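Local coordinates for STING-associated CdnE c-di-GMP synthase (PDB 6WT8), which probably synthesises the cyclic dinucleotide c-di-GMP as a CD-NTase enzyme, making the signal sensed by a partner STING protein in bacterial CBASS defence, at residues R13-P18 against I263-P268; N112-F117 against G152-D157; K141-N146 against V206-T211; C285-V290 against K316-N321. One frame throughout, in Å; residues are numbered along the deposited sequence.

Contact 1 of 4, residues R13-P18 against I263-P268; sequences RERSNP and IKYDCP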
loop_
_atom_site.group_PDB
_atom_site.type_symbol
_atom_site.label_atom_id
_atom_site.label_comp_id
_atom_site.label_asym_id
_atom_site.label_seq_id
_atom_site.Cartn_x
_atom_site.Cartn_y
_atom_site.Cartn_z
ATOM N N ARG A 13 -17.770 0.612 -11.382
ATOM C CA ARG A 13 -17.868 -0.689 -12.032
ATOM C C ARG A 13 -16.868 -0.837 -13.155
ATOM O O ARG A 13 -16.264 -1.911 -13.323
ATOM C CB ARG A 13 -19.287 -0.873 -12.566
ATOM C CG ARG A 13 -20.174 -1.237 -11.416
ATOM C CD ARG A 13 -21.639 -1.292 -11.816
ATOM N NE ARG A 13 -22.405 -1.874 -10.713
ATOM C CZ ARG A 13 -23.587 -2.479 -10.851
ATOM N NH1 ARG A 13 -24.158 -2.575 -12.039
ATOM N NH2 ARG A 13 -24.169 -3.011 -9.796
ATOM N N GLU A 14 -16.722 0.198 -13.978
ATOM C CA GLU A 14 -15.797 0.065 -15.100
ATOM C C GLU A 14 -14.384 -0.150 -14.598
ATOM O O GLU A 14 -13.599 -0.886 -15.210
ATOM C CB GLU A 14 -15.854 1.320 -15.973
ATOM C CG GLU A 14 -15.073 1.124 -17.309
ATOM C CD GLU A 14 -15.387 -0.223 -18.013
ATOM O OE1 GLU A 14 -16.594 -0.531 -18.233
ATOM O OE2 GLU A 14 -14.424 -0.979 -18.338
ATOM N N ARG A 15 -14.046 0.465 -13.462
ATOM C CA ARG A 15 -12.696 0.339 -12.918
ATOM C C ARG A 15 -12.482 -0.979 -12.199
ATOM O O ARG A 15 -11.361 -1.507 -12.181
ATOM C CB ARG A 15 -12.450 1.484 -11.912
ATOM C CG ARG A 15 -12.382 2.843 -12.559
ATOM C CD ARG A 15 -11.967 3.948 -11.579
ATOM N NE ARG A 15 -12.812 4.113 -10.397
ATOM C CZ ARG A 15 -13.652 5.133 -10.197
ATOM N NH1 ARG A 15 -13.882 6.046 -11.165
ATOM N NH2 ARG A 15 -14.277 5.245 -9.052
ATOM N N SER A 16 -13.527 -1.489 -11.563
ATOM C CA SER A 16 -13.417 -2.518 -10.542
ATOM C C SER A 16 -13.983 -3.867 -10.950
ATOM O O SER A 16 -13.453 -4.902 -10.552
ATOM C CB SER A 16 -14.164 -2.088 -9.270
ATOM O OG SER A 16 -13.551 -0.983 -8.640
ATOM N N ASN A 17 -15.108 -3.888 -11.653
ATOM C CA ASN A 17 -15.794 -5.165 -11.867
ATOM C C ASN A 17 -16.712 -4.997 -13.068
ATOM O O ASN A 17 -17.960 -5.093 -12.931
ATOM C CB ASN A 17 -16.568 -5.538 -10.596
ATOM C CG ASN A 17 -17.258 -6.895 -10.700
ATOM O OD1 ASN A 17 -16.903 -7.721 -11.541
ATOM N ND2 ASN A 17 -18.243 -7.121 -9.849
ATOM N N PRO A 18 -16.156 -4.776 -14.263
ATOM C CA PRO A 18 -17.017 -4.460 -15.409
ATOM C C PRO A 18 -17.929 -5.593 -15.809
ATOM O O PRO A 18 -18.959 -5.328 -16.434
ATOM C CB PRO A 18 -16.015 -4.131 -16.534
ATOM C CG PRO A 18 -14.743 -4.802 -16.107
ATOM C CD PRO A 18 -14.730 -4.627 -14.605
ATOM N N ILE A 263 -13.486 7.878 -3.654
ATOM C CA ILE A 263 -14.003 9.253 -3.553
ATOM C C ILE A 263 -12.985 10.229 -4.126
ATOM O O ILE A 263 -13.335 11.140 -4.877
ATOM C CB ILE A 263 -14.321 9.615 -2.092
ATOM C CG1 ILE A 263 -15.431 8.736 -1.526
ATOM C CG2 ILE A 263 -14.672 11.105 -1.916
ATOM C CD1 ILE A 263 -16.604 8.551 -2.368
ATOM N N LYS A 264 -11.701 10.048 -3.784
ATOM C CA LYS A 264 -10.703 10.979 -4.320
ATOM C C LYS A 264 -10.642 10.916 -5.854
ATOM O O LYS A 264 -10.526 11.955 -6.560
ATOM C CB LYS A 264 -9.321 10.661 -3.718
ATOM C CG LYS A 264 -8.347 11.825 -3.998
ATOM C CD LYS A 264 -7.047 11.665 -3.155
ATOM C CE LYS A 264 -6.181 10.513 -3.676
ATOM N NZ LYS A 264 -5.304 10.937 -4.854
ATOM N N TYR A 265 -10.719 9.703 -6.394
ATOM C CA TYR A 265 -10.576 9.484 -7.820
ATOM C C TYR A 265 -11.688 10.182 -8.586
ATOM O O TYR A 265 -11.423 10.837 -9.589
ATOM C CB TYR A 265 -10.551 7.968 -8.095
ATOM C CG TYR A 265 -10.075 7.617 -9.492
ATOM C CD1 TYR A 265 -10.946 7.611 -10.586
ATOM C CD2 TYR A 265 -8.741 7.274 -9.698
ATOM C CE1 TYR A 265 -10.466 7.280 -11.856
ATOM C CE2 TYR A 265 -8.260 6.917 -10.980
ATOM C CZ TYR A 265 -9.140 6.930 -12.022
ATOM O OH TYR A 265 -8.663 6.625 -13.294
ATOM N N ASP A 266 -12.912 10.142 -8.047
ATOM C CA ASP A 266 -14.091 10.707 -8.708
ATOM C C ASP A 266 -14.324 12.164 -8.352
ATOM O O ASP A 266 -15.210 12.803 -8.935
ATOM C CB ASP A 266 -15.315 9.858 -8.327
ATOM C CG ASP A 266 -15.356 8.512 -9.079
ATOM O OD1 ASP A 266 -14.847 8.471 -10.180
ATOM O OD2 ASP A 266 -15.893 7.551 -8.489
ATOM N N CYS A 267 -13.533 12.728 -7.460
ATOM C CA CYS A 267 -13.728 14.132 -7.088
ATOM C C CYS A 267 -13.109 15.077 -8.124
ATOM O O CYS A 267 -11.884 15.063 -8.320
ATOM C CB CYS A 267 -13.094 14.381 -5.727
ATOM S SG CYS A 267 -13.314 16.099 -5.174
ATOM N N PRO A 268 -13.891 15.936 -8.773
ATOM C CA PRO A 268 -13.324 16.756 -9.843
ATOM C C PRO A 268 -12.435 17.883 -9.344
ATOM O O PRO A 268 -11.672 18.459 -10.141
ATOM C CB PRO A 268 -14.566 17.279 -10.568
ATOM C CG PRO A 268 -15.628 17.310 -9.480
ATOM C CD PRO A 268 -15.340 16.082 -8.621
#
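R15 in the last turn of helix 5-16 and Y265 near the end of helix 253-266 have CA atoms 10.7 Å apart, so the backbones stay well separated and long side chains span the distance. R15 covers most of it, with Y265 and D266 reaching to meet it. Its CG lies anti to the carbonyl carbon (chi1 -68°), and a bend at chi3 turns the guanidinium end-on to the D266 carboxylate, one nitrogen to each oxygen. R15 NH1 donates to OD1 of D266 at 2.8 Å, reaching it on the syn side but tilted from the guanidinium plane. NH2 of R15 gives the straighter bond, 172° at 2.9 Å, to OD2 of D266. That oxygen lies in the guanidinium plane yet is met from above the plane of its own carboxylate, so the two flat groups are twisted by 48°. Y265 adds cover: its CD1 lies over one guanidinium face, 3.4 Å from R15 NH1, while its CE1 comes within 3.7 Å of R15 CD. Each charged group has a second partner, N262 OD1 for R15 NH2 and, weakly, the Y50 hydroxyl for D266 OD2. L8 and K11, earlier on helix 5-16, also touch D266, while backbone bonds tie R15 to K101, in the loop between strands 85-90 and 106-112, and S16 to A59, just before helix 60-81.

Contact 2 of 4, residues N112-F117 against G152-D157; sequences NKSSEF and GNQIDD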
loop_
_atom_site.group_PDB
_atom_site.type_symbol
_atom_site.label_atom_id
_atom_site.label_comp_id
_atom_site.label_asym_id
_atom_site.label_seq_id
_atom_site.Cartn_x
_atom_site.Cartn_y
_atom_site.Cartn_z
ATOM N N ASN A 112 21.088 -10.615 -1.879
ATOM C CA ASN A 112 20.969 -11.171 -0.526
ATOM C C ASN A 112 22.314 -11.631 0.037
ATOM O O ASN A 112 22.313 -12.334 1.058
ATOM C CB ASN A 112 19.945 -12.330 -0.494
ATOM C CG ASN A 112 20.369 -13.509 -1.378
ATOM O OD1 ASN A 112 21.510 -13.566 -1.863
ATOM N ND2 ASN A 112 19.453 -14.452 -1.584
ATOM N N LYS A 113 23.417 -11.262 -0.595
ATOM C CA LYS A 113 24.787 -11.556 -0.152
ATOM C C LYS A 113 25.348 -10.530 0.806
ATOM O O LYS A 113 26.321 -10.822 1.521
ATOM C CB LYS A 113 25.754 -11.534 -1.320
ATOM C CG LYS A 113 25.482 -12.497 -2.398
ATOM C CD LYS A 113 25.486 -13.875 -1.850
ATOM C CE LYS A 113 26.002 -14.830 -2.900
ATOM N NZ LYS A 113 25.333 -16.140 -2.676
ATOM N N SER A 114 24.882 -9.294 0.681
ATOM C CA SER A 114 25.325 -8.188 1.510
ATOM C C SER A 114 24.129 -7.282 1.683
ATOM O O SER A 114 23.169 -7.345 0.910
ATOM C CB SER A 114 26.488 -7.421 0.877
ATOM O OG SER A 114 26.096 -6.904 -0.379
ATOM N N SER A 115 24.146 -6.525 2.765
ATOM C CA SER A 115 23.042 -5.648 3.073
ATOM C C SER A 115 23.599 -4.312 3.538
ATOM O O SER A 115 24.676 -4.236 4.118
ATOM C CB SER A 115 22.165 -6.261 4.157
ATOM O OG SER A 115 21.080 -5.421 4.468
ATOM N N GLU A 116 22.838 -3.270 3.305
ATOM C CA GLU A 116 23.081 -2.009 3.976
ATOM C C GLU A 116 22.490 -2.097 5.384
ATOM O O GLU A 116 21.574 -2.886 5.631
ATOM C CB GLU A 116 22.422 -0.885 3.184
ATOM C CG GLU A 116 22.952 -0.752 1.718
ATOM C CD GLU A 116 24.399 -0.390 1.698
ATOM O OE1 GLU A 116 24.763 0.565 2.393
ATOM O OE2 GLU A 116 25.167 -1.073 0.996
ATOM N N PHE A 117 23.006 -1.291 6.310
ATOM C CA PHE A 117 22.414 -1.308 7.658
ATOM C C PHE A 117 22.796 -0.036 8.406
ATOM O O PHE A 117 23.734 0.669 8.022
ATOM C CB PHE A 117 22.828 -2.559 8.469
ATOM C CG PHE A 117 24.290 -2.623 8.827
ATOM C CD1 PHE A 117 25.225 -3.046 7.906
ATOM C CD2 PHE A 117 24.713 -2.301 10.113
ATOM C CE1 PHE A 117 26.577 -3.121 8.237
ATOM C CE2 PHE A 117 26.060 -2.382 10.471
ATOM C CZ PHE A 117 27.000 -2.781 9.533
ATOM N N GLY A 152 32.533 -8.965 -2.184
ATOM C CA GLY A 152 32.268 -8.485 -3.533
ATOM C C GLY A 152 32.011 -6.991 -3.586
ATOM O O GLY A 152 32.497 -6.218 -2.753
ATOM N N ASN A 153 31.227 -6.571 -4.578
ATOM C CA ASN A 153 30.900 -5.159 -4.752
ATOM C C ASN A 153 29.379 -5.035 -4.832
ATOM O O ASN A 153 28.782 -5.484 -5.809
ATOM C CB ASN A 153 31.592 -4.607 -6.010
ATOM C CG ASN A 153 31.482 -3.092 -6.143
ATOM O OD1 ASN A 153 30.385 -2.544 -6.252
ATOM N ND2 ASN A 153 32.635 -2.409 -6.176
ATOM N N GLN A 154 28.763 -4.419 -3.816
ATOM C CA GLN A 154 27.302 -4.305 -3.733
ATOM C C GLN A 154 26.705 -3.625 -4.968
ATOM O O GLN A 154 25.718 -4.107 -5.546
ATOM C CB GLN A 154 26.926 -3.529 -2.465
ATOM C CG GLN A 154 25.461 -3.127 -2.376
ATOM C CD GLN A 154 24.559 -4.291 -2.028
ATOM O OE1 GLN A 154 24.272 -4.532 -0.837
ATOM N NE2 GLN A 154 24.109 -5.037 -3.067
ATOM N N ILE A 155 27.239 -2.457 -5.342
ATOM C CA ILE A 155 26.675 -1.724 -6.471
ATOM C C ILE A 155 26.893 -2.485 -7.770
ATOM O O ILE A 155 26.015 -2.519 -8.662
ATOM C CB ILE A 155 27.275 -0.304 -6.544
ATOM C CG1 ILE A 155 26.628 0.566 -5.483
ATOM C CG2 ILE A 155 26.997 0.335 -7.922
ATOM C CD1 ILE A 155 25.133 0.868 -5.806
ATOM N N ASP A 156 28.076 -3.092 -7.924
ATOM C CA ASP A 156 28.347 -3.868 -9.121
ATOM C C ASP A 156 27.396 -5.050 -9.230
ATOM O O ASP A 156 26.975 -5.410 -10.328
ATOM C CB ASP A 156 29.794 -4.348 -9.126
ATOM C CG ASP A 156 30.755 -3.286 -9.626
ATOM O OD1 ASP A 156 30.324 -2.429 -10.437
ATOM O OD2 ASP A 156 31.935 -3.306 -9.206
ATOM N N ASP A 157 27.071 -5.681 -8.100
ATOM C CA ASP A 157 26.098 -6.783 -8.127
ATOM C C ASP A 157 24.717 -6.313 -8.531
ATOM O O ASP A 157 23.998 -7.045 -9.199
ATOM C CB ASP A 157 26.028 -7.452 -6.773
ATOM C CG ASP A 157 27.229 -8.351 -6.510
ATOM O OD1 ASP A 157 27.979 -8.674 -7.465
ATOM O OD2 ASP A 157 27.363 -8.757 -5.341
#
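S114 and Q154 form the close part of this contact, their CA atoms 6.8 Å apart where the first turn of helix 154-172 meets strand 114-117. CG of Q154 extends anti to its own N (chi1 170°), and the bend at chi2 then brings the amide against the serine. OG of S114 gives a weak hydrogen bond of 3.0 Å to OE1 of Q154, whose stronger partner is the T201 hydroxyl. NE2 of Q154 bonds OG1 of T111, so both ends of the amide are held and its rotation is fixed. E116 belongs to the looser side: its OE2 comes only within 4.0 Å of CG of Q154, the two side chains crossing with their flat groups 56° apart. K113, at the corner before the strand, is exposed, and the end of its side chain leads away from the helix. On the helix side, N153 is the N-cap, and its OD1 accepts from N of D156 at 2.9 Å and 163°. One glutamine amide thus joins a capped helix start to S114 and to T111 and T201 on the parallel-paired strands 106-112 and 192-204, part of the mixed sheet of the nucleotidyltransferase fold shared by CD-NTases.

Contact 3 of 4, residues K141-N146 against V206-T211; sequences KKHKEN and VDFMKT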
loop_
_atom_site.group_PDB
_atom_site.type_symbol
_atom_site.label_atom_id
_atom_site.label_comp_id
_atom_site.label_asym_id
_atom_site.label_seq_id
_atom_site.Cartn_x
_atom_site.Cartn_y
_atom_site.Cartn_z
ATOM N N LYS A 141 22.962 -8.364 19.133
ATOM C CA LYS A 141 24.311 -8.900 19.288
ATOM C C LYS A 141 24.639 -9.831 18.132
ATOM O O LYS A 141 25.759 -9.796 17.589
ATOM C CB LYS A 141 24.434 -9.615 20.642
ATOM C CG LYS A 141 25.846 -10.038 20.990
ATOM C CD LYS A 141 25.926 -10.621 22.406
ATOM C CE LYS A 141 25.257 -11.988 22.493
ATOM N NZ LYS A 141 25.272 -12.535 23.875
ATOM N N LYS A 142 23.662 -10.634 17.701
ATOM C CA LYS A 142 23.941 -11.554 16.595
ATOM C C LYS A 142 24.188 -10.798 15.299
ATOM O O LYS A 142 25.035 -11.202 14.497
ATOM C CB LYS A 142 22.808 -12.560 16.424
ATOM C CG LYS A 142 22.721 -13.585 17.519
ATOM C CD LYS A 142 21.552 -14.554 17.279
ATOM C CE LYS A 142 21.411 -15.564 18.428
ATOM N NZ LYS A 142 20.982 -16.930 17.973
ATOM N N HIS A 143 23.454 -9.700 15.055
ATOM C CA HIS A 143 23.728 -8.896 13.865
ATOM C C HIS A 143 25.119 -8.303 13.908
ATOM O O HIS A 143 25.836 -8.307 12.895
ATOM C CB HIS A 143 22.679 -7.789 13.708
ATOM C CG HIS A 143 21.391 -8.292 13.165
ATOM N ND1 HIS A 143 21.211 -8.586 11.824
ATOM C CD2 HIS A 143 20.220 -8.581 13.777
ATOM C CE1 HIS A 143 19.986 -9.039 11.641
ATOM N NE2 HIS A 143 19.375 -9.073 12.817
ATOM N N LYS A 144 25.517 -7.776 15.065
ATOM C CA LYS A 144 26.876 -7.280 15.225
ATOM C C LYS A 144 27.907 -8.396 15.030
ATOM O O LYS A 144 28.924 -8.198 14.356
ATOM C CB LYS A 144 27.010 -6.646 16.606
ATOM C CG LYS A 144 28.427 -6.253 16.975
ATOM C CD LYS A 144 28.790 -4.948 16.327
ATOM C CE LYS A 144 30.194 -4.553 16.757
ATOM N NZ LYS A 144 30.300 -4.397 18.239
ATOM N N GLU A 145 27.669 -9.578 15.625
ATOM C CA GLU A 145 28.666 -10.659 15.581
ATOM C C GLU A 145 28.816 -11.248 14.181
ATOM O O GLU A 145 29.909 -11.672 13.798
ATOM C CB GLU A 145 28.293 -11.780 16.554
ATOM C CG GLU A 145 28.548 -11.487 18.037
ATOM C CD GLU A 145 27.839 -12.474 18.967
ATOM O OE1 GLU A 145 28.000 -12.365 20.211
ATOM O OE2 GLU A 145 27.110 -13.353 18.453
ATOM N N ASN A 146 27.734 -11.319 13.414
ATOM C CA ASN A 146 27.795 -11.969 12.111
ATOM C C ASN A 146 28.249 -11.050 10.984
ATOM O O ASN A 146 28.518 -11.541 9.887
ATOM C CB ASN A 146 26.437 -12.577 11.765
ATOM C CG ASN A 146 26.178 -13.848 12.525
ATOM O OD1 ASN A 146 27.113 -14.549 12.909
ATOM N ND2 ASN A 146 24.911 -14.152 12.759
ATOM N N VAL A 206 17.629 -0.420 12.870
ATOM C CA VAL A 206 17.725 -0.859 14.259
ATOM C C VAL A 206 16.476 -1.631 14.676
ATOM O O VAL A 206 16.582 -2.668 15.354
ATOM C CB VAL A 206 17.969 0.344 15.180
ATOM C CG1 VAL A 206 17.939 -0.146 16.644
ATOM C CG2 VAL A 206 19.322 1.003 14.814
ATOM N N ASP A 207 15.285 -1.168 14.274
ATOM C CA ASP A 207 14.082 -1.902 14.674
ATOM C C ASP A 207 14.042 -3.305 14.061
ATOM O O ASP A 207 13.609 -4.274 14.727
ATOM C CB ASP A 207 12.836 -1.090 14.313
ATOM C CG ASP A 207 12.545 0.021 15.324
ATOM O OD1 ASP A 207 13.041 -0.025 16.483
ATOM O OD2 ASP A 207 11.817 0.947 14.934
ATOM N N PHE A 208 14.477 -3.445 12.809
ATOM C CA PHE A 208 14.626 -4.785 12.252
ATOM C C PHE A 208 15.650 -5.603 13.054
ATOM O O PHE A 208 15.410 -6.771 13.379
ATOM C CB PHE A 208 15.048 -4.747 10.771
ATOM C CG PHE A 208 15.383 -6.109 10.266
ATOM C CD1 PHE A 208 14.363 -7.051 10.092
ATOM C CD2 PHE A 208 16.686 -6.465 10.030
ATOM C CE1 PHE A 208 14.662 -8.338 9.699
ATOM C CE2 PHE A 208 17.017 -7.730 9.604
ATOM C CZ PHE A 208 16.006 -8.686 9.432
HETATM N N MSE A 209 16.807 -5.023 13.343
HETATM C CA MSE A 209 17.868 -5.807 13.964
HETATM C C MSE A 209 17.492 -6.172 15.401
HETATM O O MSE A 209 17.965 -7.180 15.934
HETATM C CB MSE A 209 19.195 -5.047 13.870
HETATM C CG MSE A 209 19.637 -4.933 12.355
HETATM SE SE MSE A 209 21.463 -4.263 12.269
HETATM C CE MSE A 209 21.142 -2.385 12.420
ATOM N N LYS A 210 16.572 -5.409 16.017
ATOM C CA LYS A 210 16.080 -5.776 17.364
ATOM C C LYS A 210 15.103 -6.952 17.364
ATOM O O LYS A 210 14.927 -7.591 18.408
ATOM C CB LYS A 210 15.353 -4.591 18.030
ATOM C CG LYS A 210 16.232 -3.461 18.508
ATOM C CD LYS A 210 15.391 -2.270 19.045
ATOM C CE LYS A 210 16.334 -1.279 19.755
ATOM N NZ LYS A 210 15.720 0.016 20.216
ATOM N N THR A 211 14.411 -7.208 16.251
ATOM C CA THR A 211 13.250 -8.089 16.235
ATOM C C THR A 211 13.387 -9.258 15.282
ATOM O O THR A 211 12.747 -10.293 15.513
ATOM C CB THR A 211 11.988 -7.316 15.793
ATOM O OG1 THR A 211 12.186 -6.727 14.485
ATOM C CG2 THR A 211 11.637 -6.219 16.764
#
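H143 of helix 134-146 lies against M209 of helix 206-211, a selenomethionine, with their CA atoms 6.6 Å apart. The main interaction is CH-pi: CG of M209 sits over the centre of the H143 imidazole, 3.9 Å from its centroid and only 9° off the ring normal. CB of M209 covers the same ring nearer CD2, at 3.7 Å from that atom. With chi2 extended (-170°), SE of M209 continues past the ring centre and approaches obliquely, 4.6 Å from the centroid of H143; the bend at chi3 then turns CE. The aromatic pair is also oblique. CE1 of H143 meets CE2 of F208 at 3.8 Å, the planes being 63° apart. Polar chemistry appears at the ring margin, where H143 CD2 lies 3.4 Å from the backbone O of M209 and H143 NE2 is hydrogen-bonded to OD1 of N212. No hydrogen bond crosses between the two segments, so dispersion holds the imidazole face while N212 probably helps to hold its rotation, consistent with a proton on NE2.

Contact 4 of 4, residues C285-V290 against K316-N321; sequences CYNIDV and KSYRDN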
loop_
_atom_site.group_PDB
_atom_site.type_symbol
_atom_site.label_atom_id
_atom_site.label_comp_id
_atom_site.label_asym_id
_atom_site.label_seq_id
_atom_site.Cartn_x
_atom_site.Cartn_y
_atom_site.Cartn_z
ATOM N N CYS A 285 -6.366 6.369 7.419
ATOM C CA CYS A 285 -7.305 5.324 7.873
ATOM C C CYS A 285 -6.701 4.457 8.960
ATOM O O CYS A 285 -7.392 4.089 9.921
ATOM C CB CYS A 285 -7.771 4.481 6.699
ATOM S SG CYS A 285 -8.784 5.404 5.509
ATOM N N TYR A 286 -5.418 4.134 8.828
ATOM C CA TYR A 286 -4.728 3.278 9.779
ATOM C C TYR A 286 -4.658 3.948 11.141
ATOM O O TYR A 286 -4.558 3.268 12.177
ATOM C CB TYR A 286 -3.322 2.989 9.206
ATOM C CG TYR A 286 -2.466 2.065 10.029
ATOM C CD1 TYR A 286 -2.548 0.718 9.888
ATOM C CD2 TYR A 286 -1.558 2.585 10.936
ATOM C CE1 TYR A 286 -1.732 -0.113 10.649
ATOM C CE2 TYR A 286 -0.732 1.757 11.709
ATOM C CZ TYR A 286 -0.853 0.398 11.553
ATOM O OH TYR A 286 -0.058 -0.445 12.295
ATOM N N ASN A 287 -4.641 5.289 11.164
ATOM C CA ASN A 287 -4.475 5.967 12.434
ATOM C C ASN A 287 -5.786 6.009 13.246
ATOM O O ASN A 287 -5.749 6.335 14.441
ATOM C CB ASN A 287 -3.899 7.359 12.136
ATOM C CG ASN A 287 -3.756 8.224 13.366
ATOM O OD1 ASN A 287 -4.448 9.236 13.487
ATOM N ND2 ASN A 287 -2.926 7.815 14.257
ATOM N N ILE A 288 -6.937 5.685 12.634
ATOM C CA ILE A 288 -8.199 5.721 13.367
ATOM C C ILE A 288 -8.204 4.601 14.409
ATOM O O ILE A 288 -7.796 3.468 14.136
ATOM C CB ILE A 288 -9.391 5.613 12.384
ATOM C CG1 ILE A 288 -9.406 6.832 11.446
ATOM C CG2 ILE A 288 -10.744 5.572 13.123
ATOM C CD1 ILE A 288 -10.436 6.801 10.310
ATOM N N ASP A 289 -8.696 4.910 15.613
ATOM C CA ASP A 289 -8.723 3.940 16.706
ATOM C C ASP A 289 -9.719 2.852 16.351
ATOM O O ASP A 289 -10.888 3.166 16.117
ATOM C CB ASP A 289 -9.138 4.665 17.995
ATOM C CG ASP A 289 -9.291 3.729 19.222
ATOM O OD1 ASP A 289 -9.221 2.463 19.157
ATOM O OD2 ASP A 289 -9.506 4.313 20.314
ATOM N N VAL A 290 -9.274 1.575 16.312
ATOM C CA VAL A 290 -10.183 0.524 15.851
ATOM C C VAL A 290 -11.423 0.420 16.714
ATOM O O VAL A 290 -12.477 -0.004 16.225
ATOM C CB VAL A 290 -9.539 -0.871 15.773
ATOM C CG1 VAL A 290 -8.563 -0.944 14.621
ATOM C CG2 VAL A 290 -8.946 -1.311 17.151
ATOM N N LYS A 316 -4.647 21.169 14.911
ATOM C CA LYS A 316 -3.267 21.174 14.418
ATOM C C LYS A 316 -2.414 20.145 15.147
ATOM O O LYS A 316 -1.694 19.391 14.501
ATOM C CB LYS A 316 -2.638 22.590 14.570
ATOM C CG LYS A 316 -1.193 22.645 14.030
ATOM C CD LYS A 316 -0.642 24.049 14.291
ATOM C CE LYS A 316 0.691 24.346 13.616
ATOM N NZ LYS A 316 1.484 23.167 13.272
ATOM N N SER A 317 -2.450 20.099 16.494
ATOM C CA SER A 317 -1.559 19.148 17.179
ATOM C C SER A 317 -1.901 17.710 16.819
ATOM O O SER A 317 -1.001 16.866 16.664
ATOM C CB SER A 317 -1.590 19.350 18.708
ATOM O OG SER A 317 -2.869 19.072 19.239
ATOM N N TYR A 318 -3.190 17.414 16.637
ATOM C CA TYR A 318 -3.591 16.086 16.186
ATOM C C TYR A 318 -3.023 15.788 14.802
ATOM O O TYR A 318 -2.411 14.728 14.572
ATOM C CB TYR A 318 -5.115 15.999 16.163
ATOM C CG TYR A 318 -5.612 14.659 15.729
ATOM C CD1 TYR A 318 -5.412 13.545 16.525
ATOM C CD2 TYR A 318 -6.238 14.483 14.515
ATOM C CE1 TYR A 318 -5.847 12.290 16.116
ATOM C CE2 TYR A 318 -6.677 13.248 14.107
ATOM C CZ TYR A 318 -6.481 12.168 14.910
ATOM O OH TYR A 318 -6.925 10.947 14.485
ATOM N N ARG A 319 -3.228 16.697 13.836
ATOM C CA ARG A 319 -2.775 16.318 12.501
ATOM C C ARG A 319 -1.261 16.251 12.440
ATOM O O ARG A 319 -0.707 15.396 11.732
ATOM C CB ARG A 319 -3.347 17.278 11.463
ATOM C CG ARG A 319 -2.461 18.310 10.924
ATOM C CD ARG A 319 -3.181 19.187 9.876
ATOM N NE ARG A 319 -2.819 20.555 10.188
ATOM C CZ ARG A 319 -3.620 21.503 10.669
ATOM N NH1 ARG A 319 -4.912 21.309 10.898
ATOM N NH2 ARG A 319 -3.097 22.683 10.946
ATOM N N ASP A 320 -0.580 17.072 13.231
ATOM C CA ASP A 320 0.868 17.122 13.148
ATOM C C ASP A 320 1.527 15.853 13.658
ATOM O O ASP A 320 2.723 15.641 13.387
ATOM C CB ASP A 320 1.381 18.317 13.946
ATOM C CG ASP A 320 1.256 19.604 13.184
ATOM O OD1 ASP A 320 0.929 19.572 11.973
ATOM O OD2 ASP A 320 1.455 20.664 13.817
ATOM N N ASN A 321 0.807 14.997 14.373
ATOM C CA ASN A 321 1.425 13.813 14.947
ATOM C C ASN A 321 0.984 12.512 14.279
ATOM O O ASN A 321 1.341 11.431 14.749
ATOM C CB ASN A 321 1.144 13.806 16.459
ATOM C CG ASN A 321 2.042 14.804 17.188
ATOM O OD1 ASN A 321 3.222 14.529 17.413
ATOM N ND2 ASN A 321 1.522 15.998 17.455
HETATM O O HOH W 1 -6.886 8.643 15.865
#
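Y318 and N287 meet in the helical C-terminal half, where the last turn of helix 278-287 faces the short helix 316-320, with a water bridging between them. From CB, the tyrosine side chain runs out with CG anti to the backbone N (chi1 -179°), and the ring carries the hydroxyl toward N287, which reaches out to meet it. CB and the ring carbons before CZ serve only to span the distance; the first touch on 285-290 comes at CZ of Y318, 3.8 Å from OD1 of N287. OH of Y318, at the tip, is closer to the same OD1 of N287, 3.2 Å away, with amide and ring planes 42° apart. That hydroxyl has better-defined partners: it is hydrogen-bonded to OE2 of E308 on helix 300-314, and it accepts from a water that lies in the plane of the ring at its edge. N315 OD1 binds both N of Y318 and OG of S317, tying down the start of the turn that presents the ring. The direct area is small, and the bridge supplies the join: one water donates to OH of Y318 at 2.7 Å and to the backbone O of N287 at 2.9 Å.

In the fold
Contact 3 is the buried one, contact 1 is partly buried, and contacts 2 and 4 lie at the surface. Their chemistry follows: apolar and aromatic cover in contact 3, a two-point salt bridge in contact 1, amide and hydroxyl bonds in contact 2, a water bridge in contact 4. Contacts 2 and 3 share a side of the chain and touch, CD2 of F117 lying 4.3 Å from CE of M209, with helices 134-146 and 154-172 consecutive. Contacts 1 and 4 involve the consecutive helices 253-266 and 278-287, which pack through C285, though the contacts' nearest atoms remain about 10 Å apart. Contact 1 lies across the chain's centre from contacts 2 and 3.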